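Local structure of similar to yteR (Bacilus subtilis) (Clostridium acetobutylicum, 4WU0) at residues L275-R279 with E357-L361; D10-K15 with T306-N312; L262-S268 with L298-F302. The protein probably hydrolyses unsaturated rhamnogalacturonan fragments derived from pectin, as a family 105 glycoside hydrolase related to YteR. All coordinates share one frame. Residue numbers count along the deposited sequence, not the author numbering.

How the interactions relate
Along the chain the six segments run 10-15, 262-268, 275-279, 298-302, 306-312 and 357-361. Interaction 3 therefore falls between the two halves of interaction 2, while interaction 1 crosses both in sequence. Interactions 1 and 3 share helix 264-279, the first near its end and the second at its start, with centres 17 Å apart. Interactions 2 and 3 lie 18 Å apart by centres and are joined through strand 303-305; interactions 1 and 2 have centres about 25 Å apart. In this alpha/alpha-barrel, interaction 2 joins first helix 4-14 to the hairpin of strands 303-305 and 311-317, interaction 1 joins last helix 345-360 to helix 264-279, and interaction 3 packs 264-279 against 288-302.

Interaction 1: residues L275-R279 with E357-L361; sequences LKGVR and EYETL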
loop_
_atom_site.group_PDB
_atom_site.type_symbol
_atom_site.label_atom_id
_atom_site.label_comp_id
_atom_site.label_asym_id
_atom_site.label_seq_id
_atom_site.Cartn_x
_atom_site.Cartn_y
_atom_site.Cartn_z
ATOM N N LEU A 275 1.177 -13.727 3.336
ATOM C CA LEU A 275 2.466 -14.393 3.410
ATOM C C LEU A 275 3.329 -13.808 4.520
ATOM O O LEU A 275 3.911 -14.531 5.324
ATOM C CB LEU A 275 3.207 -14.316 2.076
ATOM C CG LEU A 275 2.648 -15.248 0.980
ATOM C CD1 LEU A 275 3.164 -14.794 -0.380
ATOM C CD2 LEU A 275 2.977 -16.709 1.235
ATOM N N LYS A 276 3.426 -12.482 4.562
ATOM C CA LYS A 276 4.236 -11.834 5.590
ATOM C C LYS A 276 3.650 -12.047 6.981
ATOM O O LYS A 276 4.378 -12.262 7.950
ATOM C CB LYS A 276 4.336 -10.331 5.298
ATOM C CG LYS A 276 5.163 -9.578 6.308
ATOM C CD LYS A 276 5.578 -8.195 5.796
ATOM C CE LYS A 276 6.427 -7.449 6.794
ATOM N NZ LYS A 276 7.043 -6.260 6.180
ATOM N N GLY A 277 2.321 -12.010 7.069
ATOM C CA GLY A 277 1.647 -12.227 8.341
ATOM C C GLY A 277 1.925 -13.615 8.888
ATOM O O GLY A 277 2.146 -13.782 10.088
ATOM N N VAL A 278 1.944 -14.619 8.018
ATOM C CA VAL A 278 2.299 -15.966 8.460
ATOM C C VAL A 278 3.766 -16.032 8.890
ATOM O O VAL A 278 4.097 -16.631 9.929
ATOM C CB VAL A 278 2.017 -17.021 7.347
ATOM C CG1 VAL A 278 2.603 -18.377 7.721
ATOM C CG2 VAL A 278 0.515 -17.131 7.075
ATOM N N ARG A 279 4.649 -15.429 8.093
ATOM C CA ARG A 279 6.081 -15.477 8.369
ATOM C C ARG A 279 6.434 -14.894 9.732
ATOM O O ARG A 279 7.283 -15.425 10.443
ATOM C CB ARG A 279 6.872 -14.740 7.280
ATOM C CG ARG A 279 8.370 -14.660 7.583
ATOM C CD ARG A 279 9.198 -14.147 6.393
ATOM N NE ARG A 279 8.860 -12.786 5.979
ATOM C CZ ARG A 279 9.291 -11.682 6.582
ATOM N NH1 ARG A 279 8.950 -10.490 6.118
ATOM N NH2 ARG A 279 10.070 -11.748 7.664
ATOM N N GLU A 357 8.056 -12.620 -0.656
ATOM C CA GLU A 357 7.572 -13.359 0.522
ATOM C C GLU A 357 7.305 -14.824 0.183
ATOM O O GLU A 357 7.567 -15.706 0.983
ATOM C CB GLU A 357 6.298 -12.744 1.088
ATOM C CG GLU A 357 6.496 -11.400 1.784
ATOM C CD GLU A 357 7.192 -11.499 3.140
ATOM O OE1 GLU A 357 7.196 -12.581 3.776
ATOM O OE2 GLU A 357 7.749 -10.463 3.579
ATOM N N TYR A 358 6.737 -15.065 -0.992
ATOM C CA TYR A 358 6.466 -16.428 -1.435
ATOM C C TYR A 358 7.755 -17.226 -1.540
ATOM O O TYR A 358 7.852 -18.353 -1.055
ATOM C CB TYR A 358 5.779 -16.408 -2.795
ATOM C CG TYR A 358 5.515 -17.782 -3.355
ATOM C CD1 TYR A 358 4.394 -18.485 -2.984
ATOM C CD2 TYR A 358 6.385 -18.357 -4.268
ATOM C CE1 TYR A 358 4.136 -19.738 -3.507
ATOM C CE2 TYR A 358 6.142 -19.609 -4.787
ATOM C CZ TYR A 358 5.013 -20.287 -4.409
ATOM O OH TYR A 358 4.747 -21.556 -4.911
ATOM N N GLU A 359 8.748 -16.625 -2.176
ATOM C CA GLU A 359 10.029 -17.280 -2.359
ATOM C C GLU A 359 10.665 -17.576 -1.012
ATOM O O GLU A 359 11.265 -18.624 -0.814
ATOM C CB GLU A 359 10.935 -16.396 -3.209
ATOM C CG GLU A 359 10.447 -16.277 -4.654
ATOM C CD GLU A 359 10.901 -15.010 -5.344
ATOM O OE1 GLU A 359 11.810 -14.314 -4.832
ATOM O OE2 GLU A 359 10.314 -14.679 -6.397
ATOM N N THR A 360 10.507 -16.655 -0.074
ATOM C CA THR A 360 11.119 -16.808 1.239
ATOM C C THR A 360 10.468 -17.983 1.962
ATOM O O THR A 360 11.144 -18.753 2.643
ATOM C CB THR A 360 10.978 -15.526 2.069
ATOM O OG1 THR A 360 11.642 -14.451 1.397
ATOM C CG2 THR A 360 11.573 -15.700 3.455
ATOM N N LEU A 361 9.151 -18.122 1.802
ATOM C CA LEU A 361 8.426 -19.260 2.380
ATOM C C LEU A 361 8.874 -20.581 1.752
ATOM O O LEU A 361 9.136 -21.541 2.488
ATOM C CB LEU A 361 6.916 -19.078 2.178
ATOM C CG LEU A 361 6.040 -20.262 2.611
ATOM C CD1 LEU A 361 6.164 -20.543 4.122
ATOM C CD2 LEU A 361 4.593 -20.004 2.218
ATOM O OXT LEU A 361 8.977 -20.742 0.524
HETATM O O HOH W 1 8.656 -7.563 3.975
#
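Arg-279 and Glu-357 meet side-on in a bidentate salt bridge: Arg-279 NE donates to Glu-357 OE1 over 2.8 Å, and Arg-279 NH1 donates to Glu-357 OE2, also over 2.8 Å. The first bond is almost straight, 177° at the hydrogen, and the carboxylate lies at the edge of the guanidinium, near its plane. Glu-357 reaches this position by curling back, with chi1 and chi2 both m. A water extends the network, accepting from Lys-276 NZ at 3.0 Å and donating to Glu-357 OE2 at 3.1 Å. The Lys-276 ammonium is itself held elsewhere, in salt bridges with Glu-214 and Asp-211 of helix 199-215.

Beneath the charges the packing is apolar and centres on Leu-275, one helical turn before Arg-279 and so on the same face of helix 264-279. Leu-275 CB sits 3.6 Å from Glu-357 CB, Leu-275 CD1 lies 3.9 Å from Tyr-358 CB, and Leu-275 CD2 touches Leu-361 CD2 at 3.8 Å. Farther out, Arg-279 CD approaches Thr-360 CG2 at 4.1 Å. The Tyr-358 side chain sets off away from this helix, and its ring stacks with that of Tyr-295 on helix 288-302; Leu-275 also packs on Ala-291 of that helix.

The contact thus joins the C-terminal ends of helices 264-279 and 345-360 within the (alpha/alpha)6 barrel. Its chemistry pairs a buried carboxylate with an arginine, the lysine being linked only through water, beside an apolar contact centred on buried Leu-275, with Leu-361 at the exposed margin.

Interaction 2: residues D10-K15 with T306-N312; sequences DSIIAK and TKDGLIN
Helix 4-14 delivers its last turn to a tight chain reversal, with Ser-11 and Leu-310 closest at 5.3 Å between CA atoms. Thr-306 begins a type I turn closed by Gly-309 N to Thr-306 O at 2.8 Å; Thr-306 OG1 (chi1 p) accepts from Lys-15 NZ at 3.2 Å. Asp-308 (p) makes an Asx turn: its OD1 accepts from Leu-310 N at 3.0 Å and from Thr-306 OG1 at 2.8 Å. Its OD2 takes a water at 2.5 Å, which accepts from Lys-15 NZ at 2.6 Å. Gly-309 is left-handed (85/2), and Thr-306 N bonds Leu-310 O at 2.8 Å, giving the type I turn plus G1 bulge between antiparallel strands 303-305 and 311-317. Leu-310 (m, t) points at the helix, its CD1 3.5 Å from Ala-14 CB. Ile-311 points its CA-to-CB bond away, yet its side chain packs on Leu-7 and Met-8 of helix 4-14, with CG1 3.4 Å from Ser-11 OG; its N donates to that OG (chi1 m), also bonded to Leu-7 O, at 3.0 Å. Lys-15 (m, t, t, m), bent at its end, brings CE 3.3 Å from Ile-311 O. Asn-312 OD1, bonded to Asn-343 ND2, accepts weakly from Lys-15 NZ at 3.2 Å.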
loop_
_atom_site.group_PDB
_atom_site.type_symbol
_atom_site.label_atom_id
_atom_site.label_comp_id
_atom_site.label_asym_id
_atom_site.label_seq_id
_atom_site.Cartn_x
_atom_site.Cartn_y
_atom_site.Cartn_z
ATOM N N ASP A 10 13.666 -7.418 -13.402
ATOM C CA ASP A 10 14.384 -7.311 -14.664
ATOM C C ASP A 10 13.445 -6.800 -15.766
ATOM O O ASP A 10 13.862 -6.047 -16.638
ATOM C CB ASP A 10 14.996 -8.658 -15.062
ATOM C CG ASP A 10 16.198 -9.016 -14.218
ATOM O OD1 ASP A 10 16.765 -8.081 -13.594
ATOM O OD2 ASP A 10 16.573 -10.224 -14.170
ATOM N N SER A 11 12.180 -7.199 -15.714
ATOM C CA SER A 11 11.200 -6.726 -16.691
ATOM C C SER A 11 10.934 -5.231 -16.555
ATOM O O SER A 11 10.852 -4.508 -17.547
ATOM C CB SER A 11 9.879 -7.493 -16.550
ATOM O OG SER A 11 10.065 -8.867 -16.795
ATOM N N ILE A 12 10.786 -4.770 -15.320
ATOM C CA ILE A 12 10.521 -3.358 -15.057
ATOM C C ILE A 12 11.668 -2.502 -15.586
ATOM O O ILE A 12 11.455 -1.466 -16.222
ATOM C CB ILE A 12 10.321 -3.129 -13.555
ATOM C CG1 ILE A 12 9.025 -3.801 -13.072
ATOM C CG2 ILE A 12 10.304 -1.632 -13.208
ATOM C CD1 ILE A 12 8.968 -3.951 -11.573
ATOM N N ILE A 13 12.889 -2.941 -15.320
ATOM C CA ILE A 13 14.078 -2.198 -15.721
ATOM C C ILE A 13 14.203 -2.183 -17.239
ATOM O O ILE A 13 14.367 -1.115 -17.850
ATOM C CB ILE A 13 15.344 -2.759 -15.015
ATOM C CG1 ILE A 13 15.200 -2.535 -13.502
ATOM C CG2 ILE A 13 16.598 -2.111 -15.547
ATOM C CD1 ILE A 13 16.241 -3.238 -12.652
ATOM N N ALA A 14 14.072 -3.353 -17.864
ATOM C CA ALA A 14 14.230 -3.462 -19.318
ATOM C C ALA A 14 13.120 -2.751 -20.098
ATOM O O ALA A 14 13.365 -2.238 -21.187
ATOM C CB ALA A 14 14.312 -4.946 -19.738
ATOM N N LYS A 15 11.900 -2.746 -19.562
ATOM C CA LYS A 15 10.770 -2.120 -20.240
ATOM C C LYS A 15 10.744 -0.613 -19.958
ATOM O O LYS A 15 9.901 0.113 -20.482
ATOM C CB LYS A 15 9.453 -2.784 -19.811
ATOM C CG LYS A 15 9.286 -4.235 -20.317
ATOM C CD LYS A 15 8.060 -4.922 -19.677
ATOM C CE LYS A 15 7.979 -6.408 -19.979
ATOM N NZ LYS A 15 7.649 -6.697 -21.387
ATOM N N THR A 306 6.175 -12.014 -22.380
ATOM C CA THR A 306 6.369 -11.394 -23.675
ATOM C C THR A 306 7.467 -12.139 -24.450
ATOM O O THR A 306 8.177 -12.967 -23.902
ATOM C CB THR A 306 6.642 -9.877 -23.538
ATOM O OG1 THR A 306 7.633 -9.631 -22.540
ATOM C CG2 THR A 306 5.388 -9.151 -23.104
ATOM N N LYS A 307 7.583 -11.860 -25.741
ATOM C CA LYS A 307 8.388 -12.697 -26.619
ATOM C C LYS A 307 9.871 -12.698 -26.280
ATOM O O LYS A 307 10.601 -13.612 -26.674
ATOM C CB LYS A 307 8.192 -12.254 -28.062
ATOM C CG LYS A 307 6.807 -12.570 -28.603
ATOM C CD LYS A 307 6.782 -13.912 -29.328
ATOM C CE LYS A 307 5.393 -14.220 -29.876
ATOM N NZ LYS A 307 4.434 -14.541 -28.784
ATOM N N ASP A 308 10.297 -11.661 -25.572
ATOM C CA ASP A 308 11.680 -11.517 -25.142
ATOM C C ASP A 308 11.952 -12.293 -23.851
ATOM O O ASP A 308 13.071 -12.271 -23.337
ATOM C CB ASP A 308 12.038 -10.031 -24.969
ATOM C CG ASP A 308 11.060 -9.284 -24.069
ATOM O OD1 ASP A 308 10.236 -9.940 -23.402
ATOM O OD2 ASP A 308 11.112 -8.032 -24.012
ATOM N N GLY A 309 10.930 -12.979 -23.336
ATOM C CA GLY A 309 11.071 -13.769 -22.127
ATOM C C GLY A 309 10.885 -12.987 -20.843
ATOM O O GLY A 309 11.014 -13.547 -19.746
ATOM N N LEU A 310 10.578 -11.697 -20.976
ATOM C CA LEU A 310 10.190 -10.875 -19.845
ATOM C C LEU A 310 8.690 -11.058 -19.599
ATOM O O LEU A 310 8.030 -11.846 -20.291
ATOM C CB LEU A 310 10.554 -9.407 -20.107
ATOM C CG LEU A 310 12.055 -9.108 -20.325
ATOM C CD1 LEU A 310 12.265 -7.615 -20.612
ATOM C CD2 LEU A 310 12.907 -9.554 -19.155
ATOM N N ILE A 311 8.162 -10.396 -18.576
ATOM C CA ILE A 311 6.760 -10.569 -18.192
ATOM C C ILE A 311 6.028 -9.248 -18.019
ATOM O O ILE A 311 6.615 -8.236 -17.609
ATOM C CB ILE A 311 6.591 -11.407 -16.893
ATOM C CG1 ILE A 311 7.427 -10.816 -15.753
ATOM C CG2 ILE A 311 6.939 -12.881 -17.176
ATOM C CD1 ILE A 311 7.319 -11.566 -14.461
ATOM N N ASN A 312 4.738 -9.280 -18.342
ATOM C CA ASN A 312 3.797 -8.204 -18.038
ATOM C C ASN A 312 2.903 -8.576 -16.886
ATOM O O ASN A 312 2.520 -9.725 -16.727
ATOM C CB ASN A 312 2.857 -7.935 -19.219
ATOM C CG ASN A 312 3.543 -7.334 -20.406
ATOM O OD1 ASN A 312 4.653 -6.791 -20.322
ATOM N ND2 ASN A 312 2.874 -7.425 -21.548
HETATM O O HOH W 2 9.240 -6.418 -23.441
#

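Interaction 3: residues L262-S268 with L298-F302; sequences LEASGSS and LINEF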
loop_
_atom_site.group_PDB
_atom_site.type_symbol
_atom_site.label_atom_id
_atom_site.label_comp_id
_atom_site.label_asym_id
_atom_site.label_seq_id
_atom_site.Cartn_x
_atom_site.Cartn_y
_atom_site.Cartn_z
ATOM N N LEU A 262 -11.450 -9.438 -11.631
ATOM C CA LEU A 262 -10.339 -9.795 -10.765
ATOM C C LEU A 262 -9.239 -8.779 -10.984
ATOM O O LEU A 262 -8.819 -8.548 -12.120
ATOM C CB LEU A 262 -9.861 -11.224 -11.101
ATOM C CG LEU A 262 -10.923 -12.313 -10.990
ATOM C CD1 LEU A 262 -10.383 -13.642 -11.487
ATOM C CD2 LEU A 262 -11.405 -12.452 -9.555
ATOM N N GLU A 263 -8.774 -8.164 -9.896
ATOM C CA GLU A 263 -7.886 -7.008 -9.999
ATOM C C GLU A 263 -6.542 -7.296 -9.331
ATOM O O GLU A 263 -6.469 -7.819 -8.210
ATOM C CB GLU A 263 -8.586 -5.765 -9.427
ATOM C CG GLU A 263 -7.903 -4.445 -9.750
ATOM C CD GLU A 263 -6.699 -4.140 -8.874
ATOM O OE1 GLU A 263 -6.750 -4.482 -7.683
ATOM O OE2 GLU A 263 -5.701 -3.524 -9.364
ATOM N N ALA A 264 -5.471 -6.950 -10.037
ATOM C CA ALA A 264 -4.139 -7.453 -9.702
ATOM C C ALA A 264 -3.468 -6.758 -8.534
ATOM O O ALA A 264 -2.728 -7.398 -7.768
ATOM C CB ALA A 264 -3.230 -7.366 -10.927
ATOM N N SER A 265 -3.638 -5.442 -8.415
ATOM C CA SER A 265 -2.910 -4.740 -7.377
ATOM C C SER A 265 -3.450 -5.085 -5.987
ATOM O O SER A 265 -2.679 -5.443 -5.104
ATOM C CB SER A 265 -2.860 -3.230 -7.635
ATOM O OG SER A 265 -4.114 -2.609 -7.434
ATOM N N GLY A 266 -4.759 -5.008 -5.799
ATOM C CA GLY A 266 -5.347 -5.413 -4.533
ATOM C C GLY A 266 -5.052 -6.877 -4.211
ATOM O O GLY A 266 -4.670 -7.196 -3.084
ATOM N N SER A 267 -5.181 -7.770 -5.190
ATOM C CA SER A 267 -4.906 -9.184 -4.965
ATOM C C SER A 267 -3.466 -9.404 -4.528
ATOM O O SER A 267 -3.210 -10.183 -3.621
ATOM C CB SER A 267 -5.200 -9.998 -6.236
ATOM O OG SER A 267 -6.591 -10.007 -6.517
ATOM N N SER A 268 -2.521 -8.722 -5.169
ATOM C CA SER A 268 -1.108 -8.883 -4.819
ATOM C C SER A 268 -0.820 -8.394 -3.404
ATOM O O SER A 268 -0.029 -8.993 -2.665
ATOM C CB SER A 268 -0.218 -8.141 -5.821
ATOM O OG SER A 268 -0.235 -8.753 -7.110
ATOM N N LEU A 298 -2.175 -15.328 -8.588
ATOM C CA LEU A 298 -1.716 -14.074 -9.188
ATOM C C LEU A 298 -1.023 -14.329 -10.537
ATOM O O LEU A 298 -1.220 -13.608 -11.520
ATOM C CB LEU A 298 -0.726 -13.379 -8.263
ATOM C CG LEU A 298 -1.151 -13.025 -6.854
ATOM C CD1 LEU A 298 0.037 -12.424 -6.128
ATOM C CD2 LEU A 298 -2.282 -12.033 -6.904
ATOM N N ILE A 299 -0.154 -15.320 -10.572
ATOM C CA ILE A 299 0.582 -15.649 -11.788
ATOM C C ILE A 299 -0.388 -16.100 -12.868
ATOM O O ILE A 299 -0.312 -15.657 -14.030
ATOM C CB ILE A 299 1.588 -16.789 -11.548
ATOM C CG1 ILE A 299 2.552 -16.450 -10.403
ATOM C CG2 ILE A 299 2.355 -17.130 -12.817
ATOM C CD1 ILE A 299 3.365 -15.221 -10.604
ATOM N N ASN A 300 -1.281 -17.019 -12.499
ATOM C CA ASN A 300 -2.234 -17.557 -13.462
ATOM C C ASN A 300 -3.126 -16.463 -14.073
ATOM O O ASN A 300 -3.359 -16.437 -15.278
ATOM C CB ASN A 300 -3.125 -18.619 -12.809
ATOM C CG ASN A 300 -2.366 -19.871 -12.430
ATOM O OD1 ASN A 300 -1.313 -20.173 -12.995
ATOM N ND2 ASN A 300 -2.913 -20.625 -11.478
ATOM N N GLU A 301 -3.643 -15.568 -13.245
ATOM C CA GLU A 301 -4.619 -14.592 -13.723
ATOM C C GLU A 301 -3.995 -13.363 -14.363
ATOM O O GLU A 301 -4.605 -12.740 -15.245
ATOM C CB GLU A 301 -5.502 -14.115 -12.583
ATOM C CG GLU A 301 -6.336 -15.196 -11.941
ATOM C CD GLU A 301 -7.247 -15.925 -12.910
ATOM O OE1 GLU A 301 -7.848 -15.263 -13.768
ATOM O OE2 GLU A 301 -7.370 -17.158 -12.800
ATOM N N PHE A 302 -2.815 -12.974 -13.894
ATOM C CA PHE A 302 -2.320 -11.620 -14.179
ATOM C C PHE A 302 -0.980 -11.528 -14.925
ATOM O O PHE A 302 -0.638 -10.459 -15.430
ATOM C CB PHE A 302 -2.235 -10.821 -12.896
ATOM C CG PHE A 302 -3.522 -10.757 -12.116
ATOM C CD1 PHE A 302 -4.707 -10.364 -12.709
ATOM C CD2 PHE A 302 -3.530 -11.081 -10.773
ATOM C CE1 PHE A 302 -5.860 -10.295 -11.972
ATOM C CE2 PHE A 302 -4.696 -11.021 -10.040
ATOM C CZ PHE A 302 -5.852 -10.609 -10.630
#
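Phe-302 lays one face of its ring over the methyl group of Ala-264, a CH-pi contact in which Ala-264 CB stands 3.7 Å from the ring centroid and only 13° off the normal. The ring edge looks at the backbone just before the helix, with Phe-302 CE1 3.4 Å from Leu-262 O. Separately, Phe-302 CZ makes an apolar side-chain contact with Leu-262 CB at 4.1 Å. One turn earlier on its helix, Leu-298 continues the apolar surface, with Leu-298 CD2 3.6 Å from Ser-267 CB and Leu-298 CD1 3.8 Å from Ser-268 OG.

Both serine hydroxyls are satisfied beside these apolar groups: Ser-267 OG donates to Glu-263 O at 2.8 Å and also bonds Trp-248 N, and Ser-268 OG donates to Ala-264 O at 2.9 Å. Glu-263 points away and caps the helix, its OE1 taking Gly-266 N at 2.8 Å and its OE2 taking Ser-265 N at 3.0 Å; OE2 also accepts from Cys-317 N, on strand 311-317. Backbone hydrogen bonds between Ala-264 and Lys-315 and between Phe-302 and Asn-314 tie both segments to that strand.

The short helical axes approach to 11.0 Å at 178°, and the antiparallel register sets Ala-264 beside Phe-302 (CA atoms 6.4 Å apart) and Ser-268 beside Leu-298 (CA atoms 6.8 Å). Consecutive helices 264-279 and 288-302, packed start against end, form an alpha-helical hairpin, the repeating unit of this family's six-hairpin (alpha/alpha)6 barrel.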